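Local coordinates for protein 16S rRNA methyltransferase (Streptomyces sp. DSM 40477, PDB 3MQ2) that transfers a methyl group from S-adenosyl-L-methionine to N1 of a specific adenine in 16S rRNA, conferring resistance to aminoglycosides such as kanamycin, neomycin and apramycin, at residues A[143-148]-A[155-160]; A[21-26]-A[51-56]; A[88-93]-A[120-125]. One frame throughout, in Å; residues are numbered along the deposited sequence. Where two conformers were deposited one is given.

Overall arrangement
All three contacts belong to one methyltransferase domain of Rossmann-like fold, whose mixed seven-stranded sheet has the strand order 3-2-1-4-5-7-6 of the class I enzymes. Contact 3 lies at the cofactor: residues 88-91 line the pocket, and A90 and E91 bind the adenine of S-adenosyl-L-homocysteine. Contacts 1 and 2 lie on opposite sides of the chain's centre, their own centres 36 Å apart. Contact 3 is 22 Å from contact 1 and 21 Å from contact 2, centre to centre, and touches neither. Contact 1 joins two parts of one loop, the W145 side chain about 13 Å from the ligand, whereas contact 2 is sheet-to-helix packing away from the annotated sites.

Contact 1 (A[143-148]-A[155-160]); sequences HAWRPS and HPEPTP
W145 lies across the backbone of 155-160 and presents one indole face to two residues at once. E157 CA sits 3.5 Å from the centroid of the five-membered ring of W145, and P158 CD lies 3.5 Å from the centroid of its six-membered ring. Both carbons are close to the ring normals, so these are CH-pi contacts over the face. At the ring edge, W145 NE1 reaches H155 O at 2.9 Å, but the N-H...O angle of 126° marks this hydrogen bond as weak. W145 is the third residue of a type I turn from H143 to R146, closed by the backbone bond from R146 N to H143 O.

R146 follows with a chain extended from CG to NE and meets E157 side-on. NE of R146 donates to OE1 of E157 at 3.1 Å, and NH2 of R146 to OE2 of the same residue at 2.8 Å. Both oxygens lie near the guanidinium plane, yet the guanidinium and carboxylate planes are turned 41° apart, so the two-bond salt bridge is twisted. R146 has a second salt-bridge partner, D205, through NH1. With CG of E157 anti to its backbone N (chi1 180°) and the chain beyond extended, the carboxylate stands at full reach. A water joins E157 OE1 to W145 O, 2.6 Å from the carboxylate oxygen.

S148 OG donates to a second water, and that water donates to H155 O at 2.7 Å.

Both segments belong to the loop between strand 134-141 and helix 160-173. W145 also packs on L116 of helix 109-116, and P158 rests on L210 of strand 209-216.

Contact 2 (A[21-26]-A[51-56]); sequences EQLRSQ and SRLVVA
L23 and L53 adopt the same rotamer: in each, CG is anti to the backbone N (chi1 175°) and the second torsion is close to +60°. Since both CB atoms already point across the gap, this shape carries the branched ends into each other, and the two side chains cross at about a right angle. CD2 of L53 does most of the touching. It lies 3.9 Å from L23 CG and 4.0 Å from L23 CD2, while L53 CD1 meets that same L23 CD2 at 4.0 Å.

L53 CD2 also reaches the helix backbone, coming within 3.7 Å of R24 CA and 4.1 Å of R24 CB. One methyl group thus rests between two consecutive helical residues, which agrees with the nearest CA pair being R24 and L53, 6.4 Å apart.

The rest of R24 leads away from the strand and bends at its third torsion. Its NH1 donates at 3.0 Å to OE2 of E21, one turn earlier in the helix; the carboxylate oxygen uses its syn lone pair and lies in the guanidinium plane. NH2 of R24 bonds to S97 O, so the charged end is held by groups outside this interface while the base of the side chain stays with L53.

In the fold, helix 17-24 comes before the first strand of the Rossmann-like sheet, 29-34, and here packs against the neighbouring strand 52-58 through L53. L53 forms backbone hydrogen bonds with D29 and V31 of strand 29-34, and R24 also packs on V30.

No hydrogen bond or salt bridge crosses between the segments, and they bury only 132 Å² in total. Cohesion here is probably by dispersion and by exclusion of water around the buried L53, with polar groups kept at the margin.

Contact 3 (A[88-93]-A[120-125]); sequences ATAERL and PEMLRG. With SAH (S-adenosyl-L-homocysteine), chain C.
A90 and E91, in the adenine-binding loop that follows strand 83-87 of the Rossmann-like methyltransferase fold, touch M122 of helix 121-128 while gripping S-adenosyl-L-homocysteine. A90 N donates to the adenine N1 at 2.6 Å, a nearly straight bond (163°), and the ligand's N6 donates to E91 OE1 at 2.8 Å. N1 and the amino group are thus read together, by a donor-acceptor pair that matches this edge of adenine.

The first shell is backed by M122. Its SD rests 3.8 Å from A90 CB, and a bend at the third torsion turns the CE methyl to E91, 3.4 Å from OE2. Because the E91 chain bends at its second torsion (chi2 87°), its carboxylate comes back alongside both the adenine amino group and this methyl. OE2 also bonds to S110 OG, itself a ligand partner, which should further fix the carboxylate's rotation. Within the loop, T89 OG1 accepts from R92 N in an ST motif.

Farther along, L93 CD1 packs on G125 O at 3.4 Å. No direct hydrogen bond joins loop and helix; instead one water donates to both backbones, 2.7 Å from A90 O and 3.2 Å from M122 O.

Contact 1 (A[143-148]-A[155-160])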
loop_
_atom_site.group_PDB
_atom_site.type_symbol
_atom_site.label_atom_id
_atom_site.label_comp_id
_atom_site.label_asym_id
_atom_site.label_seq_id
_atom_site.Cartn_x
_atom_site.Cartn_y
_atom_site.Cartn_z
ATOM N N HIS A 143 1.425 15.286 6.763
ATOM C CA HIS A 143 2.594 15.881 7.395
ATOM C C HIS A 143 3.768 16.013 6.435
ATOM O O HIS A 143 4.753 16.684 6.742
ATOM C CB HIS A 143 2.970 15.140 8.686
ATOM C CG HIS A 143 1.958 15.319 9.765
ATOM N ND1 HIS A 143 2.108 16.239 10.782
ATOM C CD2 HIS A 143 0.746 14.743 9.955
ATOM C CE1 HIS A 143 1.042 16.204 11.564
ATOM N NE2 HIS A 143 0.197 15.312 11.076
ATOM N N ALA A 144 3.640 15.405 5.260
ATOM C CA ALA A 144 4.626 15.601 4.208
ATOM C C ALA A 144 4.604 17.054 3.746
ATOM O O ALA A 144 5.459 17.477 2.973
ATOM C CB ALA A 144 4.352 14.650 3.027
ATOM N N TRP A 145 3.615 17.815 4.214
ATOM C CA TRP A 145 3.511 19.231 3.866
ATOM C C TRP A 145 3.560 20.118 5.104
ATOM O O TRP A 145 3.215 21.292 5.039
ATOM C CB TRP A 145 2.211 19.514 3.103
ATOM C CG TRP A 145 2.189 18.968 1.718
ATOM C CD1 TRP A 145 2.562 19.624 0.574
ATOM C CD2 TRP A 145 1.779 17.653 1.308
ATOM N NE1 TRP A 145 2.404 18.801 -0.515
ATOM C CE2 TRP A 145 1.928 17.588 -0.095
ATOM C CE3 TRP A 145 1.306 16.527 1.990
ATOM C CZ2 TRP A 145 1.626 16.435 -0.829
ATOM C CZ3 TRP A 145 1.012 15.379 1.259
ATOM C CH2 TRP A 145 1.162 15.349 -0.137
ATOM N N ARG A 146 3.999 19.557 6.223
ATOM C CA ARG A 146 3.942 20.257 7.501
ATOM C C ARG A 146 5.261 20.130 8.261
ATOM O O ARG A 146 5.305 19.559 9.343
ATOM C CB ARG A 146 2.790 19.692 8.332
ATOM C CG ARG A 146 1.424 19.792 7.632
ATOM C CD ARG A 146 0.310 19.166 8.464
ATOM N NE ARG A 146 -0.962 19.137 7.741
ATOM C CZ ARG A 146 -2.049 18.514 8.187
ATOM N NH1 ARG A 146 -2.018 17.873 9.348
ATOM N NH2 ARG A 146 -3.160 18.511 7.463
ATOM N N PRO A 147 6.349 20.676 7.695
ATOM C CA PRO A 147 6.406 21.429 6.440
ATOM C C PRO A 147 6.758 20.535 5.248
ATOM O O PRO A 147 7.041 19.347 5.409
ATOM C CB PRO A 147 7.550 22.403 6.703
ATOM C CG PRO A 147 8.517 21.561 7.482
ATOM C CD PRO A 147 7.656 20.679 8.381
ATOM N N SER A 148 6.739 21.112 4.051
ATOM C CA SER A 148 6.996 20.335 2.839
ATOM C C SER A 148 8.332 19.589 2.886
ATOM O O SER A 148 9.384 20.184 3.139
ATOM C CB SER A 148 6.939 21.238 1.605
ATOM O OG SER A 148 5.631 21.732 1.385
ATOM N N HIS A 155 4.495 21.024 -4.645
ATOM C CA HIS A 155 3.093 20.629 -4.565
ATOM C C HIS A 155 2.481 21.208 -3.298
ATOM O O HIS A 155 3.028 21.034 -2.210
ATOM C CB HIS A 155 2.950 19.109 -4.519
ATOM C CG HIS A 155 3.170 18.430 -5.831
ATOM N ND1 HIS A 155 4.384 17.882 -6.189
ATOM C CD2 HIS A 155 2.326 18.182 -6.860
ATOM C CE1 HIS A 155 4.282 17.340 -7.389
ATOM N NE2 HIS A 155 3.043 17.506 -7.818
ATOM N N PRO A 156 1.347 21.909 -3.429
ATOM C CA PRO A 156 0.643 22.381 -2.232
ATOM C C PRO A 156 0.027 21.193 -1.502
ATOM O O PRO A 156 -0.161 20.154 -2.125
ATOM C CB PRO A 156 -0.457 23.276 -2.808
ATOM C CG PRO A 156 -0.711 22.715 -4.169
ATOM C CD PRO A 156 0.631 22.250 -4.671
ATOM N N GLU A 157 -0.270 21.331 -0.211
ATOM C CA GLU A 157 -0.925 20.246 0.515
ATOM C C GLU A 157 -2.294 19.982 -0.101
ATOM O O GLU A 157 -3.096 20.901 -0.247
ATOM C CB GLU A 157 -1.089 20.584 1.998
ATOM C CG GLU A 157 -1.781 19.458 2.788
ATOM C CD GLU A 157 -1.958 19.766 4.261
ATOM O OE1 GLU A 157 -1.019 20.323 4.879
ATOM O OE2 GLU A 157 -3.044 19.446 4.803
ATOM N N PRO A 158 -2.568 18.724 -0.474
ATOM C CA PRO A 158 -3.858 18.453 -1.119
ATOM C C PRO A 158 -5.027 18.438 -0.145
ATOM O O PRO A 158 -4.897 18.071 1.019
ATOM C CB PRO A 158 -3.666 17.058 -1.716
ATOM C CG PRO A 158 -2.645 16.419 -0.825
ATOM C CD PRO A 158 -1.705 17.532 -0.432
ATOM N N THR A 159 -6.185 18.848 -0.642
ATOM C CA THR A 159 -7.402 18.819 0.145
ATOM C C THR A 159 -8.404 18.014 -0.660
ATOM O O THR A 159 -8.172 17.754 -1.842
ATOM C CB THR A 159 -7.966 20.230 0.344
ATOM O OG1 THR A 159 -8.395 20.746 -0.923
ATOM C CG2 THR A 159 -6.906 21.150 0.941
ATOM N N PRO A 160 -9.519 17.617 -0.030
ATOM C CA PRO A 160 -10.544 16.897 -0.784
ATOM C C PRO A 160 -10.889 17.622 -2.081
ATOM O O PRO A 160 -10.984 16.989 -3.134
ATOM C CB PRO A 160 -11.738 16.907 0.175
ATOM C CG PRO A 160 -11.106 16.888 1.521
ATOM C CD PRO A 160 -9.876 17.748 1.393
HETATM O O HOH W 1 0.499 22.386 4.863
HETATM O O HOH W 2 5.266 22.077 -1.182
#

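Contact 2 (A[21-26]-A[51-56])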
loop_
_atom_site.group_PDB
_atom_site.type_symbol
_atom_site.label_atom_id
_atom_site.label_comp_id
_atom_site.label_asym_id
_atom_site.label_seq_id
_atom_site.Cartn_x
_atom_site.Cartn_y
_atom_site.Cartn_z
ATOM N N GLU A 21 1.349 -18.533 -8.508
ATOM C CA GLU A 21 0.070 -18.797 -9.162
ATOM C C GLU A 21 -0.704 -19.912 -8.476
ATOM O O GLU A 21 -1.920 -19.819 -8.294
ATOM C CB GLU A 21 0.274 -19.118 -10.640
ATOM C CG GLU A 21 0.398 -17.879 -11.483
ATOM C CD GLU A 21 -0.675 -16.863 -11.141
ATOM O OE1 GLU A 21 -1.862 -17.247 -11.079
ATOM O OE2 GLU A 21 -0.325 -15.689 -10.916
ATOM N N GLN A 22 0.003 -20.969 -8.094
ATOM C CA GLN A 22 -0.628 -22.071 -7.386
ATOM C C GLN A 22 -1.197 -21.598 -6.052
ATOM O O GLN A 22 -2.293 -21.997 -5.664
ATOM C CB GLN A 22 0.358 -23.223 -7.186
ATOM C CG GLN A 22 0.822 -23.854 -8.492
ATOM C CD GLN A 22 1.765 -25.029 -8.280
ATOM O OE1 GLN A 22 1.727 -26.012 -9.022
ATOM N NE2 GLN A 22 2.621 -24.929 -7.267
ATOM N N LEU A 23 -0.451 -20.741 -5.360
ATOM C CA LEU A 23 -0.916 -20.187 -4.094
ATOM C C LEU A 23 -2.163 -19.339 -4.306
ATOM O O LEU A 23 -3.197 -19.571 -3.681
ATOM C CB LEU A 23 0.178 -19.346 -3.429
ATOM C CG LEU A 23 -0.228 -18.604 -2.152
ATOM C CD1 LEU A 23 -0.726 -19.577 -1.094
ATOM C CD2 LEU A 23 0.920 -17.770 -1.607
ATOM N N ARG A 24 -2.060 -18.361 -5.204
ATOM C CA ARG A 24 -3.148 -17.423 -5.443
ATOM C C ARG A 24 -4.420 -18.140 -5.866
ATOM O O ARG A 24 -5.519 -17.694 -5.549
ATOM C CB ARG A 24 -2.785 -16.453 -6.562
ATOM C CG ARG A 24 -3.377 -16.913 -7.878
ATOM C CD ARG A 24 -3.133 -15.950 -8.984
ATOM N NE ARG A 24 -3.798 -14.683 -8.760
ATOM C CZ ARG A 24 -3.368 -13.550 -9.291
ATOM N NH1 ARG A 24 -2.285 -13.571 -10.062
ATOM N NH2 ARG A 24 -4.015 -12.417 -9.061
ATOM N N SER A 25 -4.273 -19.242 -6.600
ATOM C CA SER A 25 -5.431 -19.910 -7.194
ATOM C C SER A 25 -6.370 -20.469 -6.129
ATOM O O SER A 25 -7.515 -20.809 -6.416
ATOM C CB SER A 25 -4.994 -21.009 -8.168
ATOM O OG SER A 25 -4.328 -22.062 -7.495
ATOM N N GLN A 26 -5.880 -20.538 -4.894
ATOM C CA GLN A 26 -6.657 -21.076 -3.785
ATOM C C GLN A 26 -7.505 -20.012 -3.102
ATOM O O GLN A 26 -8.341 -20.327 -2.253
ATOM C CB GLN A 26 -5.728 -21.726 -2.757
ATOM C CG GLN A 26 -4.769 -22.745 -3.351
ATOM C CD GLN A 26 -3.703 -23.176 -2.366
ATOM O OE1 GLN A 26 -3.683 -22.727 -1.221
ATOM N NE2 GLN A 26 -2.806 -24.050 -2.809
ATOM N N SER A 51 -10.356 -15.407 3.079
ATOM C CA SER A 51 -10.564 -15.913 1.726
ATOM C C SER A 51 -9.775 -15.161 0.652
ATOM O O SER A 51 -9.852 -15.501 -0.529
ATOM C CB SER A 51 -12.056 -15.894 1.377
ATOM O OG SER A 51 -12.509 -14.565 1.203
ATOM N N ARG A 52 -9.014 -14.150 1.054
ATOM C CA ARG A 52 -8.192 -13.408 0.102
ATOM C C ARG A 52 -6.723 -13.576 0.435
ATOM O O ARG A 52 -6.360 -13.758 1.599
ATOM C CB ARG A 52 -8.582 -11.932 0.099
ATOM C CG ARG A 52 -10.078 -11.739 -0.076
ATOM C CD ARG A 52 -10.540 -10.412 0.485
ATOM N NE ARG A 52 -10.250 -9.330 -0.439
ATOM C CZ ARG A 52 -10.528 -8.054 -0.209
ATOM N NH1 ARG A 52 -11.106 -7.686 0.928
ATOM N NH2 ARG A 52 -10.222 -7.146 -1.122
ATOM N N LEU A 53 -5.888 -13.552 -0.598
ATOM C CA LEU A 53 -4.444 -13.616 -0.416
ATOM C C LEU A 53 -3.920 -12.199 -0.300
ATOM O O LEU A 53 -4.196 -11.367 -1.156
ATOM C CB LEU A 53 -3.790 -14.316 -1.604
ATOM C CG LEU A 53 -2.265 -14.368 -1.618
ATOM C CD1 LEU A 53 -1.746 -15.038 -0.370
ATOM C CD2 LEU A 53 -1.762 -15.088 -2.883
ATOM N N VAL A 54 -3.169 -11.922 0.758
ATOM C CA VAL A 54 -2.656 -10.567 0.980
ATOM C C VAL A 54 -1.166 -10.574 0.740
ATOM O O VAL A 54 -0.448 -11.356 1.355
ATOM C CB VAL A 54 -2.939 -10.071 2.418
ATOM C CG1 VAL A 54 -2.394 -8.644 2.627
ATOM C CG2 VAL A 54 -4.449 -10.124 2.699
ATOM N N VAL A 55 -0.717 -9.718 -0.175
ATOM C CA VAL A 55 0.697 -9.597 -0.502
ATOM C C VAL A 55 1.140 -8.215 -0.042
ATOM O O VAL A 55 0.435 -7.232 -0.260
ATOM C CB VAL A 55 0.936 -9.746 -2.026
ATOM C CG1 VAL A 55 2.427 -9.645 -2.359
ATOM C CG2 VAL A 55 0.384 -11.085 -2.523
ATOM N N ALA A 56 2.296 -8.129 0.601
ATOM C CA ALA A 56 2.769 -6.832 1.066
ATOM C C ALA A 56 4.236 -6.717 0.767
ATOM O O ALA A 56 4.978 -7.678 0.914
ATOM C CB ALA A 56 2.519 -6.660 2.566
#

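Contact 3 (A[88-93]-A[120-125])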
loop_
_atom_site.group_PDB
_atom_site.type_symbol
_atom_site.label_atom_id
_atom_site.label_comp_id
_atom_site.label_asym_id
_atom_site.label_seq_id
_atom_site.Cartn_x
_atom_site.Cartn_y
_atom_site.Cartn_z
ATOM N N ALA A 88 10.735 -5.683 -2.304
ATOM C CA ALA A 88 10.664 -5.058 -3.623
ATOM C C ALA A 88 10.354 -3.584 -3.505
ATOM O O ALA A 88 9.725 -3.157 -2.545
ATOM C CB ALA A 88 9.587 -5.733 -4.479
ATOM N N THR A 89 10.789 -2.814 -4.499
ATOM C CA THR A 89 10.438 -1.399 -4.558
ATOM C C THR A 89 9.248 -1.174 -5.472
ATOM O O THR A 89 8.939 -1.997 -6.333
ATOM C CB THR A 89 11.592 -0.567 -5.126
ATOM O OG1 THR A 89 11.788 -0.906 -6.503
ATOM C CG2 THR A 89 12.873 -0.849 -4.346
ATOM N N ALA A 90 8.606 -0.021 -5.318
ATOM C CA ALA A 90 7.519 0.338 -6.212
ATOM C C ALA A 90 8.004 0.588 -7.642
ATOM O O ALA A 90 7.230 0.454 -8.596
ATOM C CB ALA A 90 6.753 1.551 -5.676
ATOM N N GLU A 91 9.280 0.941 -7.794
ATOM C CA GLU A 91 9.865 1.127 -9.119
ATOM C C GLU A 91 10.050 -0.199 -9.849
ATOM O O GLU A 91 10.000 -0.256 -11.080
ATOM C CB GLU A 91 11.225 1.824 -9.008
ATOM C CG GLU A 91 11.151 3.311 -8.669
ATOM C CD GLU A 91 11.105 3.601 -7.187
ATOM O OE1 GLU A 91 10.941 2.659 -6.378
ATOM O OE2 GLU A 91 11.232 4.793 -6.832
ATOM N N ARG A 92 10.297 -1.260 -9.086
ATOM C CA ARG A 92 10.538 -2.582 -9.657
ATOM C C ARG A 92 9.666 -3.623 -8.980
ATOM O O ARG A 92 10.143 -4.476 -8.240
ATOM C CB ARG A 92 12.003 -2.979 -9.517
ATOM C CG ARG A 92 12.953 -2.170 -10.379
ATOM C CD ARG A 92 14.352 -2.730 -10.225
ATOM N NE ARG A 92 15.297 -2.107 -11.138
ATOM C CZ ARG A 92 16.542 -2.536 -11.297
ATOM N NH1 ARG A 92 16.975 -3.568 -10.585
ATOM N NH2 ARG A 92 17.349 -1.921 -12.144
ATOM N N LEU A 93 8.371 -3.539 -9.243
ATOM C CA LEU A 93 7.419 -4.418 -8.590
ATOM C C LEU A 93 7.643 -5.876 -8.984
ATOM O O LEU A 93 8.123 -6.172 -10.076
ATOM C CB LEU A 93 5.994 -3.985 -8.946
ATOM C CG LEU A 93 5.608 -2.658 -8.294
ATOM C CD1 LEU A 93 4.382 -2.067 -8.965
ATOM C CD2 LEU A 93 5.360 -2.852 -6.809
ATOM N N PRO A 120 3.635 9.971 -14.600
ATOM C CA PRO A 120 2.702 8.847 -14.452
ATOM C C PRO A 120 3.354 7.465 -14.331
ATOM O O PRO A 120 2.624 6.489 -14.133
ATOM C CB PRO A 120 1.898 8.908 -15.756
ATOM C CG PRO A 120 2.878 9.440 -16.747
ATOM C CD PRO A 120 3.689 10.466 -15.987
ATOM N N GLU A 121 4.681 7.372 -14.430
ATOM C CA GLU A 121 5.338 6.071 -14.528
ATOM C C GLU A 121 5.091 5.151 -13.337
ATOM O O GLU A 121 4.798 3.974 -13.510
ATOM C CB GLU A 121 6.841 6.227 -14.775
ATOM C CG GLU A 121 7.177 6.687 -16.183
ATOM C CD GLU A 121 7.929 8.001 -16.207
ATOM O OE1 GLU A 121 8.384 8.446 -15.133
ATOM O OE2 GLU A 121 8.065 8.590 -17.300
ATOM N N MET A 122 5.215 5.674 -12.127
ATOM C CA MET A 122 5.025 4.790 -10.983
ATOM C C MET A 122 3.577 4.331 -10.853
ATOM O O MET A 122 3.321 3.162 -10.576
ATOM C CB MET A 122 5.493 5.415 -9.679
ATOM C CG MET A 122 5.524 4.379 -8.556
ATOM S SD MET A 122 6.191 5.030 -7.029
ATOM C CE MET A 122 7.929 5.037 -7.393
ATOM N N LEU A 123 2.635 5.253 -11.026
ATOM C CA LEU A 123 1.214 4.887 -10.979
ATOM C C LEU A 123 0.895 3.831 -12.034
ATOM O O LEU A 123 0.149 2.880 -11.787
ATOM C CB LEU A 123 0.320 6.118 -11.164
ATOM C CG LEU A 123 0.287 7.071 -9.969
ATOM C CD1 LEU A 123 -0.342 8.418 -10.343
ATOM C CD2 LEU A 123 -0.485 6.405 -8.838
ATOM N N ARG A 124 1.475 3.991 -13.217
ATOM C CA ARG A 124 1.266 3.009 -14.280
ATOM C C ARG A 124 1.851 1.650 -13.934
ATOM O O ARG A 124 1.278 0.618 -14.286
ATOM C CB ARG A 124 1.846 3.512 -15.605
ATOM C CG ARG A 124 1.021 4.624 -16.225
ATOM C CD ARG A 124 1.549 5.017 -17.605
ATOM N NE ARG A 124 0.737 6.074 -18.203
ATOM C CZ ARG A 124 1.205 7.017 -19.012
ATOM N NH1 ARG A 124 2.489 7.034 -19.344
ATOM N NH2 ARG A 124 0.384 7.939 -19.500
ATOM N N GLY A 125 2.995 1.646 -13.254
ATOM C CA GLY A 125 3.626 0.397 -12.866
ATOM C C GLY A 125 2.787 -0.344 -11.839
ATOM O O GLY A 125 2.707 -1.574 -11.857
HETATM N N SAH C . 2.461 1.716 4.996
HETATM C CA SAH C . 3.266 1.468 6.180
HETATM C CB SAH C . 4.634 2.139 6.068
HETATM C CG SAH C . 4.590 3.572 5.547
HETATM S SD SAH C . 6.172 4.416 5.795
HETATM C C SAH C . 2.528 1.977 7.402
HETATM O O SAH C . 2.964 1.778 8.536
HETATM O OXT SAH C . 1.477 2.604 7.262
HETATM C "C5'" SAH C . 6.409 4.345 4.001
HETATM C "C4'" SAH C . 7.078 3.045 3.568
HETATM O "O4'" SAH C . 7.211 3.044 2.162
HETATM C "C3'" SAH C . 8.491 2.879 4.130
HETATM O "O3'" SAH C . 8.599 1.618 4.742
HETATM C "C2'" SAH C . 9.426 2.900 2.940
HETATM O "O2'" SAH C . 10.457 1.939 3.079
HETATM C "C1'" SAH C . 8.485 2.540 1.809
HETATM N N9 SAH C . 8.869 3.086 0.502
HETATM C C8 SAH C . 9.182 4.376 0.160
HETATM N N7 SAH C . 9.455 4.402 -1.175
HETATM C C5 SAH C . 9.307 3.143 -1.664
HETATM C C6 SAH C . 9.453 2.595 -2.930
HETATM N N6 SAH C . 9.803 3.354 -3.965
HETATM N N1 SAH C . 9.219 1.250 -3.104
HETATM C C2 SAH C . 8.850 0.450 -2.044
HETATM N N3 SAH C . 8.714 0.989 -0.785
HETATM C C4 SAH C . 8.934 2.315 -0.617
HETATM O O HOH W 3 5.896 1.268 -10.748
#